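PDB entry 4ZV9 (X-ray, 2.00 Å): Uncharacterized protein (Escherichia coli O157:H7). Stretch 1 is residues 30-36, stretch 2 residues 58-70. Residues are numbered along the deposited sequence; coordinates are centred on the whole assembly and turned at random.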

# COMPACT_ATOMS: atom_id res chain seq x y z
N GLY A 30 -9.91 8.57 -5.79
CA GLY A 30 -9.19 8.05 -4.65
C GLY A 30 -9.78 8.55 -3.33
O GLY A 30 -10.43 9.59 -3.29
N TYR A 31 -9.57 7.77 -2.27
CA TYR A 31 -9.98 8.12 -0.92
C TYR A 31 -8.79 8.76 -0.22
O TYR A 31 -7.75 8.11 0.00
CB TYR A 31 -10.42 6.84 -0.21
CG TYR A 31 -11.02 7.00 1.18
CD1 TYR A 31 -12.18 7.73 1.39
CD2 TYR A 31 -10.46 6.34 2.26
CE1 TYR A 31 -12.76 7.80 2.65
CE2 TYR A 31 -11.03 6.41 3.52
CZ TYR A 31 -12.15 7.15 3.72
OH TYR A 31 -12.70 7.21 4.99
N LEU A 32 -8.89 10.06 0.05
CA LEU A 32 -7.82 10.81 0.67
C LEU A 32 -8.15 11.07 2.14
O LEU A 32 -9.20 11.64 2.43
CB LEU A 32 -7.67 12.16 -0.05
CG LEU A 32 -6.56 13.12 0.44
CD1 LEU A 32 -5.20 12.59 0.05
CD2 LEU A 32 -6.76 14.50 -0.19
N VAL A 33 -7.26 10.68 3.06
CA VAL A 33 -7.49 10.91 4.48
C VAL A 33 -6.32 11.66 5.09
O VAL A 33 -5.17 11.24 4.93
CB VAL A 33 -7.70 9.60 5.27
CG1 VAL A 33 -8.30 9.92 6.64
CG2 VAL A 33 -8.62 8.65 4.53
N LYS A 34 -6.60 12.74 5.81
CA LYS A 34 -5.57 13.57 6.45
C LYS A 34 -5.78 13.63 7.96
O LYS A 34 -6.92 13.47 8.42
CB LYS A 34 -5.70 15.02 6.00
CG LYS A 34 -5.63 15.26 4.52
CD LYS A 34 -6.03 16.69 4.19
CE LYS A 34 -5.94 16.92 2.69
NZ LYS A 34 -6.51 18.22 2.26
N PRO A 35 -4.71 13.89 8.72
CA PRO A 35 -4.89 14.18 10.14
C PRO A 35 -5.74 15.46 10.22
O PRO A 35 -5.50 16.39 9.45
CB PRO A 35 -3.46 14.44 10.65
CG PRO A 35 -2.57 13.75 9.67
CD PRO A 35 -3.29 13.80 8.35
N ALA A 36 -6.74 15.49 11.10
CA ALA A 36 -7.63 16.65 11.19
C ALA A 36 -6.92 17.91 11.65
O ALA A 36 -7.25 19.02 11.23
CB ALA A 36 -8.80 16.34 12.12
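Stretch 2 (58-70) IEDVARRVAKAGY

Stretch 2 is mostly helix, which begins earlier in the chain and runs through its first ten residues or so before a short turn; the helix lies along strand 30-35 in nearly the same direction: the N-to-C axes cross at -23° and approach to 7.0 Å. The CA atoms of Y31 and E59 stand 7.0 Å apart, while those of P35 and A66 are only 5.2 Å apart, so the backbones draw together toward the C-terminal end.

The strand's alternation sets the pattern. G30 makes no contact. Y31, chi1 t, points toward the helix and lays its ring along the turn from E59 to R63. E59, chi1 m, places CG over one ring face, 4.2 Å from the Y31 ring centroid, a CH-pi contact; A62 CB meets the ring edge, 4.0 Å from Y31 CD2. The one hydrogen bond between the stretches closes this end: R63 NH1 donates to Y31 OH at 2.9 Å. R63 leaves its backbone sideways, but its end comes nearer, and its NH2 also forms a salt bridge with D60 OD1 at 3.0 Å, one helical turn back.

L32 points away and is not touched. V33, chi1 t, points back toward the helix and packs on two alanines four residues apart: its CG2 lies 4.0 Å from A62 CB, its CG1 3.4 Å from A66 CB. Methyl-sized side chains on this helical face let the strand sit close.

K34 turns away, yet its backbone C is 3.9 Å from A66 CB. P35 then covers the helix's C-terminal end, its CG 3.7 Å from both A66 O and G69 C, and its CD 3.5 Å from Y70 O. There G69 breaks the helix in a Schellman motif, with phi 106°; a CB at these angles would jam against the carbonyl O of A68, so the turn itself calls for glycine. A36 lies beyond the contact.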

# COMPACT_ATOMS: atom_id res chain seq x y z
N ILE A 58 -9.74 -1.54 3.03
CA ILE A 58 -8.67 -0.65 2.60
C ILE A 58 -8.95 0.81 2.99
O ILE A 58 -8.03 1.55 3.36
CB ILE A 58 -8.42 -0.76 1.08
CG1 ILE A 58 -7.97 -2.18 0.75
CG2 ILE A 58 -7.38 0.27 0.64
CD1 ILE A 58 -6.62 -2.58 1.36
N GLU A 59 -10.20 1.23 2.89
CA GLU A 59 -10.56 2.59 3.32
C GLU A 59 -10.25 2.76 4.82
O GLU A 59 -9.74 3.80 5.25
CB GLU A 59 -12.02 2.90 3.00
CG GLU A 59 -12.26 3.04 1.51
CD GLU A 59 -13.70 3.46 1.16
OE1 GLU A 59 -14.60 3.15 1.95
OE2 GLU A 59 -13.91 4.06 0.09
N ASP A 60 -10.55 1.73 5.61
CA ASP A 60 -10.22 1.78 7.03
C ASP A 60 -8.70 1.89 7.22
O ASP A 60 -8.23 2.65 8.05
CB ASP A 60 -10.74 0.55 7.76
CG ASP A 60 -10.71 0.71 9.26
OD1 ASP A 60 -11.35 1.67 9.77
OD2 ASP A 60 -10.11 -0.12 9.93
N VAL A 61 -7.92 1.13 6.44
CA VAL A 61 -6.47 1.19 6.57
C VAL A 61 -5.97 2.61 6.29
O VAL A 61 -5.09 3.11 6.99
CB VAL A 61 -5.77 0.15 5.67
CG1 VAL A 61 -4.26 0.37 5.65
CG2 VAL A 61 -6.10 -1.24 6.16
N ALA A 62 -6.56 3.26 5.29
CA ALA A 62 -6.21 4.64 4.98
C ALA A 62 -6.45 5.54 6.19
O ALA A 62 -5.62 6.39 6.52
CB ALA A 62 -6.95 5.13 3.76
N ARG A 63 -7.57 5.34 6.87
CA ARG A 63 -7.86 6.09 8.08
C ARG A 63 -6.86 5.78 9.20
O ARG A 63 -6.45 6.68 9.93
CB ARG A 63 -9.29 5.87 8.55
CG ARG A 63 -10.34 6.42 7.59
CD ARG A 63 -11.73 6.42 8.21
NE ARG A 63 -12.24 5.08 8.49
CZ ARG A 63 -12.92 4.32 7.64
NH1 ARG A 63 -13.17 4.72 6.39
NH2 ARG A 63 -13.35 3.13 8.03
N ARG A 64 -6.42 4.52 9.31
CA ARG A 64 -5.39 4.16 10.32
C ARG A 64 -4.08 4.90 10.05
O ARG A 64 -3.40 5.32 10.98
CB ARG A 64 -5.13 2.67 10.35
CG ARG A 64 -6.36 1.83 10.65
CD ARG A 64 -6.05 0.34 10.59
NE ARG A 64 -7.25 -0.43 10.33
CZ ARG A 64 -7.29 -1.75 10.24
NH1 ARG A 64 -6.20 -2.48 10.45
NH2 ARG A 64 -8.46 -2.34 9.97
N VAL A 65 -3.72 5.03 8.78
CA VAL A 65 -2.54 5.77 8.40
C VAL A 65 -2.65 7.24 8.80
O VAL A 65 -1.69 7.84 9.32
CB VAL A 65 -2.26 5.65 6.88
CG1 VAL A 65 -1.12 6.57 6.46
CG2 VAL A 65 -1.92 4.20 6.54
N ALA A 66 -3.81 7.85 8.56
CA ALA A 66 -4.02 9.23 8.95
C ALA A 66 -4.01 9.39 10.47
O ALA A 66 -3.54 10.41 10.98
CB ALA A 66 -5.32 9.77 8.35
N LYS A 67 -4.56 8.43 11.20
CA LYS A 67 -4.51 8.47 12.68
C LYS A 67 -3.07 8.46 13.17
O LYS A 67 -2.78 9.02 14.21
CB LYS A 67 -5.23 7.27 13.30
CG LYS A 67 -6.74 7.38 13.25
CD LYS A 67 -7.30 8.21 14.39
CE LYS A 67 -7.28 7.44 15.69
NZ LYS A 67 -8.13 8.15 16.68
N ALA A 68 -2.19 7.79 12.42
CA ALA A 68 -0.78 7.73 12.78
C ALA A 68 -0.03 9.02 12.43
O ALA A 68 1.15 9.14 12.75
CB ALA A 68 -0.11 6.52 12.14
N GLY A 69 -0.69 9.96 11.74
CA GLY A 69 -0.11 11.27 11.42
C GLY A 69 0.33 11.53 9.99
O GLY A 69 1.05 12.49 9.74
N TYR A 70 -0.12 10.73 9.02
CA TYR A 70 0.27 10.92 7.62
C TYR A 70 -0.92 11.18 6.71
O TYR A 70 -2.06 10.81 7.06
CB TYR A 70 1.02 9.70 7.13
CG TYR A 70 2.16 9.31 8.05
CD1 TYR A 70 3.32 10.05 8.08
CD2 TYR A 70 2.03 8.24 8.94
CE1 TYR A 70 4.36 9.72 8.95
CE2 TYR A 70 3.05 7.90 9.81
CZ TYR A 70 4.22 8.64 9.81
OH TYR A 70 5.25 8.32 10.68